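Local coordinates for structural polyprotein, VP1 (Israeli acute paralysis virus, PDB 5CDD), which probably serves as a structural capsid subunit, one of the virion proteins cut from the viral polyprotein and assembled with its partners into pentamers, at residues A[60-63]-A[64-67]; A[86-89]-A[90-94]; A[159-162]-A[163-166]. One frame throughout, in Å; residues are numbered along the deposited sequence.

Interaction 1. Residues A[60-63]-A[64-67]; sequences KTPI and TDLT
D65 folds back over the carbonyl of P62, three residues earlier, and its side chain is best followed outward from the backbone. CB already lies 3.3 Å from P62 O. With chi1 at -65°, CG sits beside the residue's own backbone N and opposite its carbonyl carbon, which turns the carboxylate back toward the preceding strand, and CG too passes close to P62 O. At the tip, OD2 lies 3.3 Å from P62 O, two acceptors side by side with no bond between them. The same OD2 meets carbon as well: P62 CD at 3.4 Å and, crossing obliquely, T61 CG2 at 3.5 Å. The polar link between P62 and D65 is made by the backbone, D65 N donating to P62 O at 3.1 Å. I63 O takes up the next two amides, L66 N and T67 N, and T67 CB lies beside the same oxygen. L66 packs against I49 and W53 of strand 47-55, T64 against S167 of strand 166-172. This is the first turn of a helix that follows a beta strand with only I63 between them: strand 61-62, the outermost of its sheet within this chain, leads into helix 64-73 of the capsid jelly roll.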
loop_
_atom_site.group_PDB
_atom_site.type_symbol
_atom_site.label_atom_id
_atom_site.label_comp_id
_atom_site.label_asym_id
_atom_site.label_seq_id
_atom_site.Cartn_x
_atom_site.Cartn_y
_atom_site.Cartn_z
ATOM N N LYS A 60 1.254 0.738 51.640
ATOM C CA LYS A 60 1.383 -0.293 50.618
ATOM C C LYS A 60 0.260 -1.292 50.882
ATOM O O LYS A 60 0.315 -2.059 51.838
ATOM C CB LYS A 60 2.749 -0.979 50.723
ATOM C CG LYS A 60 3.929 -0.013 50.667
ATOM C CD LYS A 60 5.246 -0.729 50.386
ATOM C CE LYS A 60 5.582 -1.761 51.451
ATOM N NZ LYS A 60 6.796 -2.558 51.099
ATOM N N THR A 61 -0.758 -1.275 50.031
ATOM C CA THR A 61 -1.913 -2.146 50.201
ATOM C C THR A 61 -2.113 -3.222 49.136
ATOM O O THR A 61 -2.323 -2.918 47.963
ATOM C CB THR A 61 -3.206 -1.311 50.255
ATOM O OG1 THR A 61 -3.120 -0.366 51.328
ATOM C CG2 THR A 61 -4.413 -2.212 50.454
ATOM N N PRO A 62 -2.052 -4.502 49.536
ATOM C CA PRO A 62 -2.249 -5.595 48.578
ATOM C C PRO A 62 -3.741 -5.614 48.255
ATOM O O PRO A 62 -4.572 -5.495 49.160
ATOM C CB PRO A 62 -1.824 -6.834 49.365
ATOM C CG PRO A 62 -0.917 -6.290 50.435
ATOM C CD PRO A 62 -1.608 -5.025 50.837
ATOM N N ILE A 63 -4.093 -5.755 46.982
ATOM C CA ILE A 63 -5.504 -5.755 46.620
ATOM C C ILE A 63 -6.275 -6.962 47.139
ATOM O O ILE A 63 -7.502 -6.990 47.054
ATOM C CB ILE A 63 -5.717 -5.638 45.091
ATOM C CG1 ILE A 63 -4.589 -6.343 44.329
ATOM C CG2 ILE A 63 -5.828 -4.179 44.699
ATOM C CD1 ILE A 63 -4.662 -7.857 44.387
ATOM N N THR A 64 -5.569 -7.946 47.687
ATOM C CA THR A 64 -6.236 -9.113 48.236
ATOM C C THR A 64 -7.096 -8.637 49.404
ATOM O O THR A 64 -8.103 -9.253 49.740
ATOM C CB THR A 64 -5.230 -10.162 48.744
ATOM O OG1 THR A 64 -4.282 -9.542 49.620
ATOM C CG2 THR A 64 -4.494 -10.813 47.587
ATOM N N ASP A 65 -6.697 -7.522 50.010
ATOM C CA ASP A 65 -7.437 -6.950 51.130
ATOM C C ASP A 65 -8.835 -6.567 50.670
ATOM O O ASP A 65 -9.785 -6.572 51.451
ATOM C CB ASP A 65 -6.723 -5.712 51.681
ATOM C CG ASP A 65 -5.369 -6.039 52.289
ATOM O OD1 ASP A 65 -5.119 -7.227 52.595
ATOM O OD2 ASP A 65 -4.558 -5.103 52.475
ATOM N N LEU A 66 -8.945 -6.233 49.390
ATOM C CA LEU A 66 -10.215 -5.859 48.784
ATOM C C LEU A 66 -10.773 -7.057 48.027
ATOM O O LEU A 66 -11.966 -7.350 48.082
ATOM C CB LEU A 66 -10.006 -4.699 47.808
ATOM C CG LEU A 66 -11.181 -4.354 46.888
ATOM C CD1 LEU A 66 -12.350 -3.857 47.719
ATOM C CD2 LEU A 66 -10.755 -3.298 45.883
ATOM N N THR A 67 -9.881 -7.742 47.324
ATOM C CA THR A 67 -10.213 -8.906 46.515
ATOM C C THR A 67 -10.823 -10.078 47.279
ATOM O O THR A 67 -11.804 -10.666 46.828
ATOM C CB THR A 67 -8.956 -9.380 45.747
ATOM O OG1 THR A 67 -8.936 -8.758 44.457
ATOM C CG2 THR A 67 -8.926 -10.891 45.597
#

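Interaction 2. Residues A[86-89]-A[90-94]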
loop_
_atom_site.group_PDB
_atom_site.type_symbol
_atom_site.label_atom_id
_atom_site.label_comp_id
_atom_site.label_asym_id
_atom_site.label_seq_id
_atom_site.Cartn_x
_atom_site.Cartn_y
_atom_site.Cartn_z
ATOM N N ARG A 86 -13.842 -24.546 39.528
ATOM C CA ARG A 86 -12.953 -24.824 40.653
ATOM C C ARG A 86 -11.551 -24.234 40.506
ATOM O O ARG A 86 -10.879 -23.973 41.503
ATOM C CB ARG A 86 -12.831 -26.334 40.872
ATOM C CG ARG A 86 -11.993 -26.712 42.090
ATOM C CD ARG A 86 -12.670 -26.266 43.378
ATOM N NE ARG A 86 -13.869 -27.052 43.664
ATOM C CZ ARG A 86 -14.850 -26.658 44.469
ATOM N NH1 ARG A 86 -14.785 -25.479 45.072
ATOM N NH2 ARG A 86 -15.899 -27.444 44.674
ATOM N N PHE A 87 -11.110 -24.027 39.271
ATOM C CA PHE A 87 -9.774 -23.490 39.020
ATOM C C PHE A 87 -9.799 -22.246 38.147
ATOM O O PHE A 87 -10.760 -22.007 37.414
ATOM C CB PHE A 87 -8.911 -24.545 38.322
ATOM C CG PHE A 87 -8.709 -25.797 39.120
ATOM C CD1 PHE A 87 -7.765 -25.844 40.142
ATOM C CD2 PHE A 87 -9.460 -26.936 38.848
ATOM C CE1 PHE A 87 -7.570 -27.007 40.882
ATOM C CE2 PHE A 87 -9.274 -28.105 39.582
ATOM C CZ PHE A 87 -8.327 -28.140 40.602
ATOM N N TYR A 88 -8.732 -21.456 38.230
ATOM C CA TYR A 88 -8.597 -20.253 37.416
ATOM C C TYR A 88 -7.199 -20.267 36.810
ATOM O O TYR A 88 -6.344 -21.051 37.223
ATOM C CB TYR A 88 -8.827 -18.984 38.249
ATOM C CG TYR A 88 -7.700 -18.576 39.172
ATOM C CD1 TYR A 88 -6.535 -17.993 38.674
ATOM C CD2 TYR A 88 -7.817 -18.736 40.550
ATOM C CE1 TYR A 88 -5.516 -17.576 39.528
ATOM C CE2 TYR A 88 -6.805 -18.324 41.412
ATOM C CZ TYR A 88 -5.660 -17.744 40.897
ATOM O OH TYR A 88 -4.664 -17.331 41.754
ATOM N N ARG A 89 -6.965 -19.401 35.833
ATOM C CA ARG A 89 -5.673 -19.365 35.169
ATOM C C ARG A 89 -5.548 -18.118 34.307
ATOM O O ARG A 89 -6.474 -17.764 33.582
ATOM C CB ARG A 89 -5.534 -20.625 34.318
ATOM C CG ARG A 89 -4.302 -20.699 33.463
ATOM C CD ARG A 89 -4.604 -20.350 32.020
ATOM N NE ARG A 89 -3.528 -20.815 31.154
ATOM C CZ ARG A 89 -3.493 -20.637 29.840
ATOM N NH1 ARG A 89 -4.480 -19.995 29.230
ATOM N NH2 ARG A 89 -2.476 -21.116 29.136
ATOM N N GLY A 90 -4.403 -17.450 34.394
ATOM C CA GLY A 90 -4.196 -16.243 33.613
ATOM C C GLY A 90 -4.068 -15.002 34.477
ATOM O O GLY A 90 -4.307 -15.048 35.685
ATOM N N GLY A 91 -3.699 -13.889 33.851
ATOM C CA GLY A 91 -3.528 -12.638 34.569
ATOM C C GLY A 91 -4.813 -11.906 34.908
ATOM O O GLY A 91 -5.912 -12.401 34.649
ATOM N N ARG A 92 -4.667 -10.715 35.484
ATOM C CA ARG A 92 -5.805 -9.895 35.890
ATOM C C ARG A 92 -5.567 -8.411 35.605
ATOM O O ARG A 92 -4.429 -7.950 35.571
ATOM C CB ARG A 92 -6.066 -10.093 37.385
ATOM C CG ARG A 92 -6.396 -11.527 37.768
ATOM C CD ARG A 92 -5.942 -11.833 39.182
ATOM N NE ARG A 92 -6.249 -13.205 39.581
ATOM C CZ ARG A 92 -7.465 -13.641 39.898
ATOM N NH1 ARG A 92 -8.500 -12.809 39.868
ATOM N NH2 ARG A 92 -7.648 -14.906 40.253
ATOM N N ARG A 93 -6.651 -7.670 35.401
ATOM C CA ARG A 93 -6.571 -6.239 35.124
ATOM C C ARG A 93 -7.408 -5.447 36.117
ATOM O O ARG A 93 -8.469 -5.900 36.549
ATOM C CB ARG A 93 -7.058 -5.944 33.702
ATOM C CG ARG A 93 -6.102 -6.397 32.616
ATOM C CD ARG A 93 -6.729 -6.293 31.240
ATOM N NE ARG A 93 -5.764 -6.603 30.188
ATOM C CZ ARG A 93 -6.089 -6.814 28.918
ATOM N NH1 ARG A 93 -7.356 -6.750 28.540
ATOM N NH2 ARG A 93 -5.148 -7.089 28.025
ATOM N N TYR A 94 -6.921 -4.263 36.478
ATOM C CA TYR A 94 -7.626 -3.397 37.416
ATOM C C TYR A 94 -7.626 -1.951 36.940
ATOM O O TYR A 94 -6.681 -1.497 36.295
ATOM C CB TYR A 94 -6.975 -3.443 38.805
ATOM C CG TYR A 94 -6.930 -4.807 39.452
ATOM C CD1 TYR A 94 -5.888 -5.694 39.186
ATOM C CD2 TYR A 94 -7.925 -5.208 40.342
ATOM C CE1 TYR A 94 -5.837 -6.951 39.794
ATOM C CE2 TYR A 94 -7.886 -6.460 40.953
ATOM C CZ TYR A 94 -6.840 -7.325 40.676
ATOM O OH TYR A 94 -6.799 -8.562 41.282
#
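Between Y88 and R92 the backbone of strand 87-98 leaves its extended course at G90, whose phi of 114° suits a residue without CB, and resumes at R92, which brings the two side chains to the same place. This interrupted strand belongs to the beta jelly roll of the capsid protein, and at its start R86 and F87 both face G191 in a classic beta bulge. The contact itself is a cation-pi pair spanning the break. Y88 has chi1 at 75°, its CG lodged between the backbone N and the carbonyl carbon, and the ring turns one face to R92. From the other end the arginine reaches across with its chain straight from CG to NE. Its guanidinium stands almost upright on the ring, the two planes 78° apart, so an edge rather than a face of the cation meets the pi cloud. R92 CZ is 4.6 Å from the centroid of the Y88 ring. The phenol end of Y88 is held elsewhere, OH being hydrogen-bonded to D165 OD2, while R117 packs beside Y88 and also stands close to the R92 guanidinium, like charge near like. R89 takes the other direction, its NH2 bonding to G41 O of a neighbouring polyprotein chain. The guanidinium touches the tyrosine through a single nitrogen: R92 NH2 hangs 3.4 Å above the plane of the Y88 ring, over its centre.

Interaction 3. Residues A[159-162]-A[163-166]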
loop_
_atom_site.group_PDB
_atom_site.type_symbol
_atom_site.label_atom_id
_atom_site.label_comp_id
_atom_site.label_asym_id
_atom_site.label_seq_id
_atom_site.Cartn_x
_atom_site.Cartn_y
_atom_site.Cartn_z
ATOM N N THR A 159 -7.297 -22.309 49.975
ATOM C CA THR A 159 -6.891 -21.950 51.327
ATOM C C THR A 159 -5.407 -22.228 51.558
ATOM O O THR A 159 -4.890 -21.999 52.651
ATOM C CB THR A 159 -7.714 -22.730 52.376
ATOM O OG1 THR A 159 -7.489 -24.137 52.217
ATOM C CG2 THR A 159 -9.199 -22.441 52.209
ATOM N N SER A 160 -4.722 -22.709 50.523
ATOM C CA SER A 160 -3.301 -23.028 50.636
ATOM C C SER A 160 -2.388 -22.193 49.740
ATOM O O SER A 160 -1.163 -22.277 49.852
ATOM C CB SER A 160 -3.075 -24.514 50.336
ATOM O OG SER A 160 -3.410 -24.827 48.994
ATOM N N ASP A 161 -2.974 -21.391 48.854
ATOM C CA ASP A 161 -2.178 -20.557 47.957
ATOM C C ASP A 161 -1.384 -19.526 48.749
ATOM O O ASP A 161 -1.936 -18.531 49.220
ATOM C CB ASP A 161 -3.075 -19.825 46.954
ATOM C CG ASP A 161 -2.278 -19.106 45.869
ATOM O OD1 ASP A 161 -1.249 -18.470 46.185
ATOM O OD2 ASP A 161 -2.693 -19.168 44.695
ATOM N N LYS A 162 -0.088 -19.766 48.898
ATOM C CA LYS A 162 0.765 -18.836 49.622
ATOM C C LYS A 162 1.943 -18.423 48.759
ATOM O O LYS A 162 3.033 -18.980 48.870
ATOM C CB LYS A 162 1.275 -19.466 50.918
ATOM C CG LYS A 162 2.256 -18.587 51.696
ATOM C CD LYS A 162 1.602 -17.333 52.262
ATOM C CE LYS A 162 2.626 -16.474 52.990
ATOM N NZ LYS A 162 2.007 -15.324 53.698
ATOM N N GLY A 163 1.711 -17.442 47.894
ATOM C CA GLY A 163 2.765 -16.959 47.024
ATOM C C GLY A 163 3.041 -17.869 45.846
ATOM O O GLY A 163 4.171 -17.925 45.368
ATOM N N TYR A 164 2.023 -18.585 45.375
ATOM C CA TYR A 164 2.195 -19.481 44.233
ATOM C C TYR A 164 2.209 -18.687 42.932
ATOM O O TYR A 164 2.954 -19.004 42.004
ATOM C CB TYR A 164 1.073 -20.523 44.179
ATOM C CG TYR A 164 1.092 -21.511 45.326
ATOM C CD1 TYR A 164 2.298 -21.928 45.893
ATOM C CD2 TYR A 164 -0.094 -22.056 45.825
ATOM C CE1 TYR A 164 2.327 -22.859 46.930
ATOM C CE2 TYR A 164 -0.079 -22.991 46.863
ATOM C CZ TYR A 164 1.135 -23.387 47.411
ATOM O OH TYR A 164 1.160 -24.309 48.438
ATOM N N ASP A 165 1.369 -17.658 42.875
ATOM C CA ASP A 165 1.279 -16.795 41.710
ATOM C C ASP A 165 1.380 -15.339 42.153
ATOM O O ASP A 165 1.336 -15.036 43.347
ATOM C CB ASP A 165 -0.039 -17.046 40.969
ATOM C CG ASP A 165 -1.255 -16.805 41.839
ATOM O OD1 ASP A 165 -1.283 -17.310 42.981
ATOM O OD2 ASP A 165 -2.189 -16.118 41.375
ATOM N N SER A 166 1.517 -14.444 41.181
ATOM C CA SER A 166 1.646 -13.016 41.446
ATOM C C SER A 166 0.326 -12.300 41.699
ATOM O O SER A 166 -0.736 -12.748 41.273
ATOM C CB SER A 166 2.379 -12.344 40.284
ATOM O OG SER A 166 1.758 -12.675 39.048
#
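The side chains of D161 and Y164 lie next to one another but head opposite ways, in the jelly-roll loop that leads from strand 154-155 into strand 166-172. Their flat groups are tilted, carboxylate and ring planes lying 42° apart, so this is no stack. The tyrosine runs back along the chain: its CD2 comes to 3.3 Å from D161 CA, and CE2 reaches S160 O at the same distance. One ring face receives K162 N, 3.8 Å above the plane and offset toward the rim. D161 has CG anti to its backbone N (chi1 -172°), which sends OD1 to the amide of Y164; that hydrogen bond is weak at 3.4 Å between OD1 and N, though fairly straight. G163 turns the chain between them with a positive phi. Outside the loop, Y151 meets the Y164 ring edge-to-face, and the carbonyl of G163 bonds to Y132 of a neighbouring polyprotein chain. D165 crosses D161 at about a right angle, bringing two acidic groups together. R117, touching D161 as well, probably offsets that crowding of charge, its NE forming a salt bridge with D165 OD2. The other oxygen, D165 OD1, lies 2.9 Å from D161 OD2, two acceptors with no bond between them and carboxylate planes 60° apart.

In the fold
Along the chain the three contacts come in series, with centres 13 to 16 Å apart, all within one jelly-roll domain. Interaction 1 joins the four-stranded sheet, where strand 61-62 pairs with strand 166-172, to helix 64-73. Interaction 2 spans the break in strand 87-98 of the six-stranded sheet, and interaction 3 lies in the loop after its partner strand 154-155, ending where strand 166-172 begins. Residues 60-67 and 159-166 do not touch (nearest atoms about 7 Å apart), but 86-94 touches both: Y94 OH packs on T67 and I63, and Y88 ties to D165. One strand of the larger sheet thus connects the start of helix 64-73 with the loop entering strand 166-172.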